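Local coordinates for protein chorismate synthase (Aquifex aeolicus, PDB 1Q1L) that probably catalyses the last step of chorismate biosynthesis, the FMNH2-dependent anti-1,4-elimination of phosphate from 5-enolpyruvylshikimate-3-phosphate to give chorismate, at residues C152-L156 and A368-A372; K162-F166 and L190-H194; R250-R255 and D373-E377; R299-G305 and N313-V318. One frame throughout, in Å; residues are numbered along the deposited sequence.

Contact 1: C152-L156 and A368-A372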
loop_
_atom_site.group_PDB
_atom_site.type_symbol
_atom_site.label_atom_id
_atom_site.label_comp_id
_atom_site.label_asym_id
_atom_site.label_seq_id
_atom_site.Cartn_x
_atom_site.Cartn_y
_atom_site.Cartn_z
ATOM N N CYS A 152 -11.371 17.051 -2.986
ATOM C CA CYS A 152 -10.078 17.203 -3.636
ATOM C C CYS A 152 -10.054 18.424 -4.545
ATOM O O CYS A 152 -9.035 19.108 -4.645
ATOM C CB CYS A 152 -9.740 15.934 -4.411
ATOM S SG CYS A 152 -9.569 14.507 -3.314
ATOM N N LYS A 153 -11.175 18.706 -5.201
ATOM C CA LYS A 153 -11.252 19.884 -6.064
ATOM C C LYS A 153 -11.092 21.141 -5.217
ATOM O O LYS A 153 -10.373 22.062 -5.593
ATOM C CB LYS A 153 -12.595 19.958 -6.787
ATOM C CG LYS A 153 -12.767 19.008 -7.954
ATOM C CD LYS A 153 -14.047 19.353 -8.708
ATOM C CE LYS A 153 -14.268 18.442 -9.900
ATOM N NZ LYS A 153 -15.524 18.794 -10.621
ATOM N N LYS A 154 -11.778 21.194 -4.079
ATOM C CA LYS A 154 -11.669 22.362 -3.209
ATOM C C LYS A 154 -10.206 22.548 -2.826
ATOM O O LYS A 154 -9.670 23.657 -2.864
ATOM C CB LYS A 154 -12.522 22.188 -1.951
ATOM C CG LYS A 154 -12.531 23.422 -1.053
ATOM C CD LYS A 154 -12.965 24.666 -1.839
ATOM C CE LYS A 154 -12.784 25.946 -1.027
ATOM N NZ LYS A 154 -13.629 25.958 0.199
ATOM N N PHE A 155 -9.557 21.449 -2.463
ATOM C CA PHE A 155 -8.145 21.489 -2.094
ATOM C C PHE A 155 -7.291 22.067 -3.233
ATOM O O PHE A 155 -6.469 22.959 -3.020
ATOM C CB PHE A 155 -7.657 20.076 -1.745
ATOM C CG PHE A 155 -6.168 19.981 -1.559
ATOM C CD1 PHE A 155 -5.544 20.591 -0.472
ATOM C CD2 PHE A 155 -5.383 19.314 -2.498
ATOM C CE1 PHE A 155 -4.156 20.540 -0.327
ATOM C CE2 PHE A 155 -3.999 19.257 -2.362
ATOM C CZ PHE A 155 -3.382 19.872 -1.274
ATOM N N LEU A 156 -7.503 21.561 -4.442
ATOM C CA LEU A 156 -6.749 21.996 -5.618
ATOM C C LEU A 156 -6.961 23.455 -5.994
ATOM O O LEU A 156 -6.039 24.127 -6.463
ATOM C CB LEU A 156 -7.110 21.136 -6.828
ATOM C CG LEU A 156 -6.613 19.696 -6.865
ATOM C CD1 LEU A 156 -7.196 18.996 -8.086
ATOM C CD2 LEU A 156 -5.093 19.677 -6.905
ATOM N N ALA A 368 -9.397 14.944 -10.181
ATOM C CA ALA A 368 -9.100 15.789 -9.033
ATOM C C ALA A 368 -8.455 14.967 -7.910
ATOM O O ALA A 368 -7.584 15.454 -7.190
ATOM C CB ALA A 368 -10.381 16.464 -8.529
ATOM N N ILE A 369 -8.883 13.721 -7.770
ATOM C CA ILE A 369 -8.330 12.850 -6.737
ATOM C C ILE A 369 -6.874 12.511 -7.052
ATOM O O ILE A 369 -6.002 12.587 -6.184
ATOM C CB ILE A 369 -9.158 11.556 -6.619
ATOM C CG1 ILE A 369 -10.556 11.898 -6.078
ATOM C CG2 ILE A 369 -8.467 10.560 -5.665
ATOM C CD1 ILE A 369 -11.492 10.714 -6.005
ATOM N N VAL A 370 -6.614 12.154 -8.304
ATOM C CA VAL A 370 -5.265 11.808 -8.731
ATOM C C VAL A 370 -4.331 12.998 -8.586
ATOM O O VAL A 370 -3.216 12.871 -8.070
ATOM C CB VAL A 370 -5.254 11.328 -10.210
ATOM C CG1 VAL A 370 -3.822 11.067 -10.678
ATOM C CG2 VAL A 370 -6.063 10.051 -10.336
ATOM N N LEU A 371 -4.792 14.167 -9.022
ATOM C CA LEU A 371 -3.961 15.355 -8.954
ATOM C C LEU A 371 -3.727 15.840 -7.537
ATOM O O LEU A 371 -2.617 16.268 -7.213
ATOM C CB LEU A 371 -4.556 16.473 -9.810
ATOM C CG LEU A 371 -4.601 16.142 -11.312
ATOM C CD1 LEU A 371 -5.048 17.367 -12.097
ATOM C CD2 LEU A 371 -3.217 15.709 -11.790
ATOM N N ALA A 372 -4.759 15.783 -6.696
ATOM C CA ALA A 372 -4.618 16.213 -5.308
ATOM C C ALA A 372 -3.613 15.284 -4.641
ATOM O O ALA A 372 -2.743 15.722 -3.884
ATOM C CB ALA A 372 -5.972 16.145 -4.579
#
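Two α-helices run in the same general direction here, their N-to-C axes inclined at 48° and 8.8 Å apart at closest approach. The backbones come nearest at the start of both segments, where the CA atoms of Lys153 and Ala368 are 5.5 Å apart and those of Cys152 and Ile369 5.6 Å. Small residues permit this. Ala368 and Ala372, one helical turn apart, both point toward the other helix, and Cys152 packs its CB 4.2 Å from the CB of Ala368 and 3.8 Å from that of Ala372, while its SG reaches CG1 of Ile369 at 3.9 Å. One turn further along, Leu156 lays CD1 4.0 Å from CB of Leu371, with its CD2 3.8 Å from CA of Ala372. Phe155 packs beside Leu156 on the same alanine, its CD2 3.8 Å from the CB of Ala372. Lys153 directs its CA-to-CB bond away, yet its CG touches CB of Ala368 at 3.5 Å before the ammonium group goes on to salt bridges with Glu364 and Glu43. The interface is thus apolar helix packing in the protein interior. Beyond it, Ile163 of strand 162-170 packs on Leu156, Ala368 and Leu371, so the helix pair rests on the five-stranded antiparallel sheet, while Val370, on the far side of helix 356-379, meets helix 252-261.

Contact 2: K162-F166 and L190-H194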
loop_
_atom_site.group_PDB
_atom_site.type_symbol
_atom_site.label_atom_id
_atom_site.label_comp_id
_atom_site.label_asym_id
_atom_site.label_seq_id
_atom_site.Cartn_x
_atom_site.Cartn_y
_atom_site.Cartn_z
ATOM N N LYS A 162 -7.614 24.373 -11.583
ATOM C CA LYS A 162 -9.072 24.191 -12.004
ATOM C C LYS A 162 -9.289 22.841 -12.897
ATOM O O LYS A 162 -8.469 22.525 -13.870
ATOM C CB LYS A 162 -9.621 25.573 -12.859
ATOM C CG LYS A 162 -9.370 27.159 -11.970
ATOM C CD LYS A 162 -9.759 28.618 -13.033
ATOM C CE LYS A 162 -9.246 30.204 -12.237
ATOM N NZ LYS A 162 -7.588 30.225 -11.799
ATOM N N ILE A 163 -10.345 22.106 -12.574
ATOM C CA ILE A 163 -10.658 20.893 -13.287
ATOM C C ILE A 163 -12.019 21.081 -13.937
ATOM O O ILE A 163 -12.924 21.663 -13.343
ATOM C CB ILE A 163 -10.642 19.689 -12.325
ATOM C CG1 ILE A 163 -9.186 19.434 -11.895
ATOM C CG2 ILE A 163 -11.272 18.489 -12.979
ATOM C CD1 ILE A 163 -8.969 18.194 -11.088
ATOM N N GLY A 164 -12.150 20.617 -15.174
ATOM C CA GLY A 164 -13.410 20.753 -15.872
ATOM C C GLY A 164 -13.492 19.710 -16.951
ATOM O O GLY A 164 -12.550 18.934 -17.126
ATOM N N SER A 165 -14.603 19.696 -17.684
ATOM C CA SER A 165 -14.793 18.725 -18.749
ATOM C C SER A 165 -15.975 19.096 -19.639
ATOM O O SER A 165 -16.662 20.091 -19.412
ATOM C CB SER A 165 -15.040 17.337 -18.155
ATOM O OG SER A 165 -16.272 17.303 -17.457
ATOM N N PHE A 166 -16.202 18.277 -20.655
ATOM C CA PHE A 166 -17.306 18.495 -21.582
ATOM C C PHE A 166 -17.403 17.314 -22.523
ATOM O O PHE A 166 -16.399 16.669 -22.823
ATOM C CB PHE A 166 -17.100 19.802 -22.365
ATOM C CG PHE A 166 -15.724 19.955 -22.939
ATOM C CD1 PHE A 166 -15.363 19.294 -24.106
ATOM C CD2 PHE A 166 -14.774 20.733 -22.287
ATOM C CE1 PHE A 166 -14.069 19.405 -24.613
ATOM C CE2 PHE A 166 -13.480 20.847 -22.784
ATOM C CZ PHE A 166 -13.129 20.184 -23.946
ATOM N N LEU A 190 -10.480 25.876 -23.120
ATOM C CA LEU A 190 -10.911 24.729 -22.323
ATOM C C LEU A 190 -11.916 25.189 -21.271
ATOM O O LEU A 190 -13.018 24.649 -21.166
ATOM C CB LEU A 190 -9.695 24.076 -21.653
ATOM C CG LEU A 190 -8.751 23.349 -22.625
ATOM C CD1 LEU A 190 -7.424 23.037 -21.959
ATOM C CD2 LEU A 190 -9.419 22.075 -23.107
ATOM N N LEU A 191 -11.533 26.203 -20.505
ATOM C CA LEU A 191 -12.408 26.726 -19.463
ATOM C C LEU A 191 -13.713 27.183 -20.095
ATOM O O LEU A 191 -14.794 26.993 -19.533
ATOM C CB LEU A 191 -11.736 27.895 -18.735
ATOM C CG LEU A 191 -12.451 28.372 -17.462
ATOM C CD1 LEU A 191 -12.627 27.197 -16.509
ATOM C CD2 LEU A 191 -11.656 29.490 -16.793
ATOM N N SER A 192 -13.598 27.777 -21.277
ATOM C CA SER A 192 -14.751 28.267 -22.016
ATOM C C SER A 192 -15.706 27.125 -22.346
ATOM O O SER A 192 -16.917 27.232 -22.139
ATOM C CB SER A 192 -14.286 28.942 -23.313
ATOM O OG SER A 192 -15.377 29.222 -24.170
ATOM N N TYR A 193 -15.156 26.031 -22.863
ATOM C CA TYR A 193 -15.971 24.880 -23.220
ATOM C C TYR A 193 -16.647 24.268 -21.999
ATOM O O TYR A 193 -17.781 23.800 -22.078
ATOM C CB TYR A 193 -15.119 23.821 -23.931
ATOM C CG TYR A 193 -14.588 24.266 -25.278
ATOM C CD1 TYR A 193 -15.343 25.101 -26.106
ATOM C CD2 TYR A 193 -13.352 23.824 -25.743
ATOM C CE1 TYR A 193 -14.879 25.480 -27.365
ATOM C CE2 TYR A 193 -12.878 24.196 -27.001
ATOM C CZ TYR A 193 -13.648 25.021 -27.805
ATOM O OH TYR A 193 -13.201 25.374 -29.055
ATOM N N HIS A 194 -15.951 24.268 -20.866
ATOM C CA HIS A 194 -16.527 23.717 -19.650
ATOM C C HIS A 194 -17.691 24.587 -19.190
ATOM O O HIS A 194 -18.745 24.078 -18.802
ATOM C CB HIS A 194 -15.470 23.632 -18.543
ATOM C CG HIS A 194 -16.025 23.222 -17.215
ATOM N ND1 HIS A 194 -16.414 24.134 -16.258
ATOM C CD2 HIS A 194 -16.293 22.000 -16.703
ATOM C CE1 HIS A 194 -16.901 23.490 -15.213
ATOM N NE2 HIS A 194 -16.840 22.194 -15.457
#
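Helix 187-197 packs here on the outer face of the five-stranded antiparallel sheet of the β-α-β sandwich, the face turned away from the central helices, and meets strand 162-170. The short axes pass 7.3 Å apart at 61°. Leu190, first in the helical segment, sends CD2 to within 4.2 Å of CZ of Phe166, and its side chain also covers Leu236 on the adjacent strand 229-236. Leu191 starts away from the strand but bends back at its end, where CD2 lies 4.3 Å from CD of Lys162, a looser contact at the exposed margin. Tyr193 makes the main aromatic contact: its CB sits over the face of the Phe166 ring, 3.9 Å from the centroid in a CH-pi interaction, and its own ring turns an edge toward that same phenylalanine in a T-shaped pair, with centroids 5.5 Å apart and planes at 73°. Tyr183 makes a further edge-to-face pair with Tyr193. His194 ends the segment, and its imidazole points at the strand backbone. Gly164, whose CA is 3.2 Å from CD2 of His194, makes room for it, since a CB there would clash with the ring. On the other side of the strand Ser165 points away from the helix, its OG hydrogen-bonded to Glu364 of helix 356-379. The imidazole approaches this serine with its edge, CD2 of His194 standing 3.0 Å from the backbone N of Ser165.

Contact 3: R250-R255 and D373-E377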
loop_
_atom_site.group_PDB
_atom_site.type_symbol
_atom_site.label_atom_id
_atom_site.label_comp_id
_atom_site.label_asym_id
_atom_site.label_seq_id
_atom_site.Cartn_x
_atom_site.Cartn_y
_atom_site.Cartn_z
ATOM N N ARG A 250 4.606 5.129 -10.558
ATOM C CA ARG A 250 4.613 6.531 -10.147
ATOM C C ARG A 250 4.298 7.475 -11.308
ATOM O O ARG A 250 4.024 8.658 -11.112
ATOM C CB ARG A 250 5.960 6.905 -9.531
ATOM C CG ARG A 250 6.192 6.337 -8.134
ATOM C CD ARG A 250 7.657 6.482 -7.738
ATOM N NE ARG A 250 7.886 7.419 -6.637
ATOM C CZ ARG A 250 7.452 8.677 -6.602
ATOM N NH1 ARG A 250 6.742 9.176 -7.607
ATOM N NH2 ARG A 250 7.748 9.445 -5.561
ATOM N N ARG A 251 4.328 6.945 -12.519
ATOM C CA ARG A 251 4.048 7.749 -13.700
ATOM C C ARG A 251 2.631 8.305 -13.650
ATOM O O ARG A 251 1.666 7.552 -13.482
ATOM C CB ARG A 251 4.263 6.903 -14.948
ATOM C CG ARG A 251 5.739 6.624 -15.198
ATOM C CD ARG A 251 5.964 5.651 -16.343
ATOM N NE ARG A 251 7.235 5.923 -17.002
ATOM C CZ ARG A 251 7.366 6.686 -18.081
ATOM N NH1 ARG A 251 6.296 7.244 -18.634
ATOM N NH2 ARG A 251 8.567 6.911 -18.593
ATOM N N ILE A 252 2.518 9.623 -13.798
ATOM C CA ILE A 252 1.228 10.296 -13.729
ATOM C C ILE A 252 0.200 9.785 -14.742
ATOM O O ILE A 252 -0.988 9.674 -14.427
ATOM C CB ILE A 252 1.407 11.836 -13.881
ATOM C CG1 ILE A 252 0.147 12.558 -13.409
ATOM C CG2 ILE A 252 1.704 12.200 -15.328
ATOM C CD1 ILE A 252 -0.160 12.333 -11.944
ATOM N N ASP A 253 0.649 9.459 -15.951
ATOM C CA ASP A 253 -0.262 8.973 -16.988
ATOM C C ASP A 253 -0.912 7.658 -16.579
ATOM O O ASP A 253 -2.120 7.472 -16.736
ATOM C CB ASP A 253 0.488 8.800 -18.310
ATOM C CG ASP A 253 1.907 8.296 -18.112
ATOM O OD1 ASP A 253 2.090 7.233 -17.478
ATOM O OD2 ASP A 253 2.844 8.968 -18.588
ATOM N N GLY A 254 -0.108 6.746 -16.049
ATOM C CA GLY A 254 -0.646 5.475 -15.609
ATOM C C GLY A 254 -1.686 5.697 -14.532
ATOM O O GLY A 254 -2.760 5.101 -14.575
ATOM N N ARG A 255 -1.383 6.561 -13.568
ATOM C CA ARG A 255 -2.331 6.835 -12.484
ATOM C C ARG A 255 -3.630 7.426 -13.018
ATOM O O ARG A 255 -4.717 7.042 -12.596
ATOM C CB ARG A 255 -1.727 7.791 -11.461
ATOM C CG ARG A 255 -0.566 7.214 -10.660
ATOM C CD ARG A 255 -0.362 8.062 -9.419
ATOM N NE ARG A 255 0.985 8.592 -9.339
ATOM C CZ ARG A 255 1.375 9.508 -8.460
ATOM N NH1 ARG A 255 0.512 10.004 -7.579
ATOM N NH2 ARG A 255 2.630 9.928 -8.466
ATOM N N ASP A 373 -3.742 13.994 -4.927
ATOM C CA ASP A 373 -2.840 12.990 -4.381
ATOM C C ASP A 373 -1.394 13.275 -4.814
ATOM O O ASP A 373 -0.473 13.307 -3.989
ATOM C CB ASP A 373 -3.259 11.603 -4.869
ATOM C CG ASP A 373 -2.391 10.499 -4.297
ATOM O OD1 ASP A 373 -2.346 10.377 -3.056
ATOM O OD2 ASP A 373 -1.757 9.759 -5.083
ATOM N N ALA A 374 -1.207 13.488 -6.113
ATOM C CA ALA A 374 0.118 13.759 -6.670
ATOM C C ALA A 374 0.705 15.077 -6.173
ATOM O O ALA A 374 1.917 15.211 -6.059
ATOM C CB ALA A 374 0.047 13.772 -8.194
ATOM N N LEU A 375 -0.150 16.056 -5.896
ATOM C CA LEU A 375 0.339 17.334 -5.417
ATOM C C LEU A 375 0.812 17.174 -3.972
ATOM O O LEU A 375 1.877 17.661 -3.604
ATOM C CB LEU A 375 -0.752 18.399 -5.514
ATOM C CG LEU A 375 -0.288 19.828 -5.205
ATOM C CD1 LEU A 375 0.884 20.200 -6.098
ATOM C CD2 LEU A 375 -1.445 20.797 -5.404
ATOM N N LEU A 376 0.030 16.469 -3.161
ATOM C CA LEU A 376 0.403 16.249 -1.768
ATOM C C LEU A 376 1.660 15.393 -1.668
ATOM O O LEU A 376 2.462 15.571 -0.754
ATOM C CB LEU A 376 -0.754 15.592 -1.013
ATOM C CG LEU A 376 -1.903 16.550 -0.686
ATOM C CD1 LEU A 376 -3.133 15.763 -0.238
ATOM C CD2 LEU A 376 -1.448 17.529 0.401
ATOM N N GLU A 377 1.833 14.476 -2.618
ATOM C CA GLU A 377 3.001 13.596 -2.672
ATOM C C GLU A 377 4.267 14.427 -2.873
ATOM O O GLU A 377 5.316 14.146 -2.293
ATOM C CB GLU A 377 2.854 12.611 -3.841
ATOM C CG GLU A 377 4.033 11.683 -4.058
ATOM C CD GLU A 377 3.913 10.866 -5.343
ATOM O OE1 GLU A 377 4.702 9.913 -5.520
ATOM O OE2 GLU A 377 3.037 11.177 -6.184
HETATM O O HOH W 1 -2.241 9.997 -7.663
#
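Arg255 and Glu377 form the tightest link, a salt bridge in which NH2 of Arg255 donates to OE2 of Glu377 at 2.6 Å, with a weak second hydrogen bond from NH1 of Arg255 to the same OE2 at 3.1 Å. The other carboxylate oxygen, OE1 of Glu377, takes a salt bridge from NH1 of Arg250 at 3.0 Å, lying over one face of that guanidinium. Arg255 also pairs with Asp373, NH1 to OD2 at 3.4 Å, and a water bridges the two, accepting from Arg255 NH1 at 2.8 Å and donating to Asp373 OD2 at 2.6 Å. These four residues make a salt-bridge network that ties the N-terminal end of helix 252-261 to the long helix 356-379 within the helical core of the sandwich. The Arg255 guanidinium is held further by a hydrogen bond from NH2 to the backbone O of Arg250, 3.2 Å long, while Asp373 receives backbone NH groups of Arg7, Tyr8 and Leu9 in the N-terminal tail. Beside the charges, CD1 of Ile252 rests 4.0 Å from CB of Ala374, and the same CB lies 3.8 Å from NH1 of Arg255. Gln258 of the second subunit packs on Arg255, and Arg10 of the third subunit on Arg250.

Contact 4: R299-G305 and N313-V318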
loop_
_atom_site.group_PDB
_atom_site.type_symbol
_atom_site.label_atom_id
_atom_site.label_comp_id
_atom_site.label_asym_id
_atom_site.label_seq_id
_atom_site.Cartn_x
_atom_site.Cartn_y
_atom_site.Cartn_z
ATOM N N ARG A 299 5.210 25.046 -23.442
ATOM C CA ARG A 299 5.124 24.408 -24.759
ATOM C C ARG A 299 4.230 25.228 -25.684
ATOM O O ARG A 299 3.341 25.935 -25.214
ATOM C CB ARG A 299 4.564 22.985 -24.616
ATOM C CG ARG A 299 5.317 22.103 -23.616
ATOM C CD ARG A 299 6.727 21.764 -24.082
ATOM N NE ARG A 299 7.405 20.844 -23.168
ATOM C CZ ARG A 299 7.763 21.148 -21.922
ATOM N NH1 ARG A 299 7.513 22.353 -21.426
ATOM N NH2 ARG A 299 8.374 20.245 -21.164
ATOM N N HIS A 300 4.461 25.127 -26.991
ATOM C CA HIS A 300 3.673 25.881 -27.965
ATOM C C HIS A 300 2.411 25.164 -28.438
ATOM O O HIS A 300 1.562 25.755 -29.109
ATOM C CB HIS A 300 4.552 26.269 -29.156
ATOM C CG HIS A 300 5.592 27.293 -28.816
ATOM N ND1 HIS A 300 5.270 28.577 -28.430
ATOM C CD2 HIS A 300 6.942 27.208 -28.751
ATOM C CE1 HIS A 300 6.377 29.238 -28.138
ATOM N NE2 HIS A 300 7.405 28.429 -28.323
ATOM N N SER A 301 2.300 23.886 -28.092
ATOM C CA SER A 301 1.129 23.080 -28.420
ATOM C C SER A 301 1.019 22.056 -27.290
ATOM O O SER A 301 1.923 21.959 -26.459
ATOM C CB SER A 301 1.293 22.383 -29.771
ATOM O OG SER A 301 2.456 21.583 -29.792
ATOM N N ASN A 302 -0.071 21.294 -27.251
ATOM C CA ASN A 302 -0.242 20.331 -26.172
ATOM C C ASN A 302 -0.839 19.000 -26.614
ATOM O O ASN A 302 -1.855 18.552 -26.080
ATOM C CB ASN A 302 -1.098 20.964 -25.065
ATOM C CG ASN A 302 -1.057 20.178 -23.766
ATOM O OD1 ASN A 302 -0.070 19.512 -23.458
ATOM N ND2 ASN A 302 -2.128 20.274 -22.988
ATOM N N ASN A 303 -0.192 18.369 -27.588
ATOM C CA ASN A 303 -0.643 17.085 -28.096
ATOM C C ASN A 303 -0.359 15.987 -27.086
ATOM O O ASN A 303 -0.944 14.908 -27.160
ATOM C CB ASN A 303 0.061 16.756 -29.412
ATOM C CG ASN A 303 -0.227 17.775 -30.484
ATOM O OD1 ASN A 303 -1.384 18.040 -30.804
ATOM N ND2 ASN A 303 0.826 18.358 -31.044
ATOM N N LEU A 304 0.534 16.271 -26.141
ATOM C CA LEU A 304 0.896 15.306 -25.104
ATOM C C LEU A 304 -0.100 15.281 -23.948
ATOM O O LEU A 304 -0.045 14.400 -23.092
ATOM C CB LEU A 304 2.289 15.618 -24.558
ATOM C CG LEU A 304 3.455 15.424 -25.526
ATOM C CD1 LEU A 304 4.744 15.871 -24.867
ATOM C CD2 LEU A 304 3.533 13.967 -25.929
ATOM N N GLY A 305 -0.997 16.257 -23.911
ATOM C CA GLY A 305 -1.987 16.301 -22.852
ATOM C C GLY A 305 -1.431 16.656 -21.482
ATOM O O GLY A 305 -1.923 16.163 -20.471
ATOM N N ASN A 313 3.633 18.378 -17.313
ATOM C CA ASN A 313 4.268 19.405 -18.155
ATOM C C ASN A 313 4.176 20.865 -17.750
ATOM O O ASN A 313 5.035 21.673 -18.096
ATOM C CB ASN A 313 3.672 19.334 -19.572
ATOM C CG ASN A 313 4.652 18.840 -20.574
ATOM O OD1 ASN A 313 4.336 18.693 -21.754
ATOM N ND2 ASN A 313 5.866 18.576 -20.113
ATOM N N GLY A 314 3.105 21.215 -17.064
ATOM C CA GLY A 314 2.901 22.597 -16.717
ATOM C C GLY A 314 1.824 23.014 -17.692
ATOM O O GLY A 314 1.127 23.993 -17.467
HETATM N N MSE A 315 1.692 22.266 -18.788
HETATM C CA MSE A 315 0.659 22.542 -19.777
HETATM C C MSE A 315 -0.626 21.930 -19.221
HETATM O O MSE A 315 -0.589 21.166 -18.251
HETATM C CB MSE A 315 1.000 21.901 -21.130
HETATM C CG MSE A 315 2.198 22.536 -21.846
HETATM SE SE MSE A 315 1.967 24.451 -22.137
HETATM C CE MSE A 315 0.779 24.370 -23.663
ATOM N N PRO A 316 -1.778 22.260 -19.818
ATOM C CA PRO A 316 -3.034 21.699 -19.317
ATOM C C PRO A 316 -3.043 20.180 -19.402
ATOM O O PRO A 316 -2.568 19.600 -20.389
ATOM C CB PRO A 316 -4.086 22.312 -20.245
ATOM C CG PRO A 316 -3.455 23.602 -20.674
ATOM C CD PRO A 316 -2.027 23.202 -20.921
ATOM N N ILE A 317 -3.561 19.533 -18.363
ATOM C CA ILE A 317 -3.668 18.078 -18.377
ATOM C C ILE A 317 -4.941 17.806 -19.164
ATOM O O ILE A 317 -6.000 18.357 -18.854
ATOM C CB ILE A 317 -3.843 17.487 -16.965
ATOM C CG1 ILE A 317 -2.676 17.905 -16.072
ATOM C CG2 ILE A 317 -3.963 15.973 -17.057
ATOM C CD1 ILE A 317 -1.313 17.524 -16.610
ATOM N N VAL A 318 -4.845 16.975 -20.190
ATOM C CA VAL A 318 -6.017 16.685 -21.003
ATOM C C VAL A 318 -6.168 15.199 -21.190
ATOM O O VAL A 318 -5.261 14.527 -21.682
ATOM C CB VAL A 318 -5.923 17.363 -22.377
ATOM C CG1 VAL A 318 -7.140 16.990 -23.235
ATOM C CG2 VAL A 318 -5.838 18.865 -22.199
HETATM O O HOH W 2 8.402 21.855 -18.744
HETATM O O HOH W 3 2.544 19.453 -23.725
#
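Asn302, in a t rotamer, swings its amide across to the other segment, so that ND2 donates to the backbone O of Pro316 at 2.7 Å and OD1 lies 3.5 Å from CB of Met315. A water lies 2.6 Å from OD1 of Asn302 and 2.8 Å from OD1 of Asn313, between the two amides. Met315, a selenomethionine, folds through three m torsions against Arg299, with its CE 3.4 Å from the backbone O of Arg299 and its CG 3.6 Å from CG of that residue. Two successive m torsions likewise bend Arg299 back, bringing the face of its guanidinium over the Asn313 amide; NH2 of Arg299 and ND2 of Asn313, 3.2 Å apart, are both donors and do not bond. The charge is met by Glu308. At the end of the type I turn Asn302 to Gly305, the positive phi of Gly305 and the nearby O of Val318, which a CB would strike, suit glycine. Its O accepts from N of Val318 at 3.0 Å, beside a CA-H...O contact from Ile317 CA at 3.3 Å. O of Leu304 accepts a hydrogen bond from NZ of Lys267 of the second subunit. The direct bonds across the contact all end on backbone carbonyls, implying that it fixes main-chain course where the loop meets strand 317-323.

In the fold
Along the chain, contact 2 closes before contacts 3 and 4 open, yet the first segment of contact 1 precedes them all and its second lies beyond contact 4, followed at once by the second segment of contact 3, so that contacts 1 and 3 interlock. These two, centres about 11 Å apart, share helix 356-379 and touch through Phe155 on Leu376 and Val370 on Ile252. Contacts 2 and 4, centres about 15 Å apart, reach the same five-stranded sheet and meet where Leu190 packs on Pro316. Ile163 of contact 2 packs directly on the helices of contact 1, centres about 15 Å apart. Outer helix, sheet and central helices are thus stacked as successive layers, while contacts 3 and 4 both extend to the second subunit.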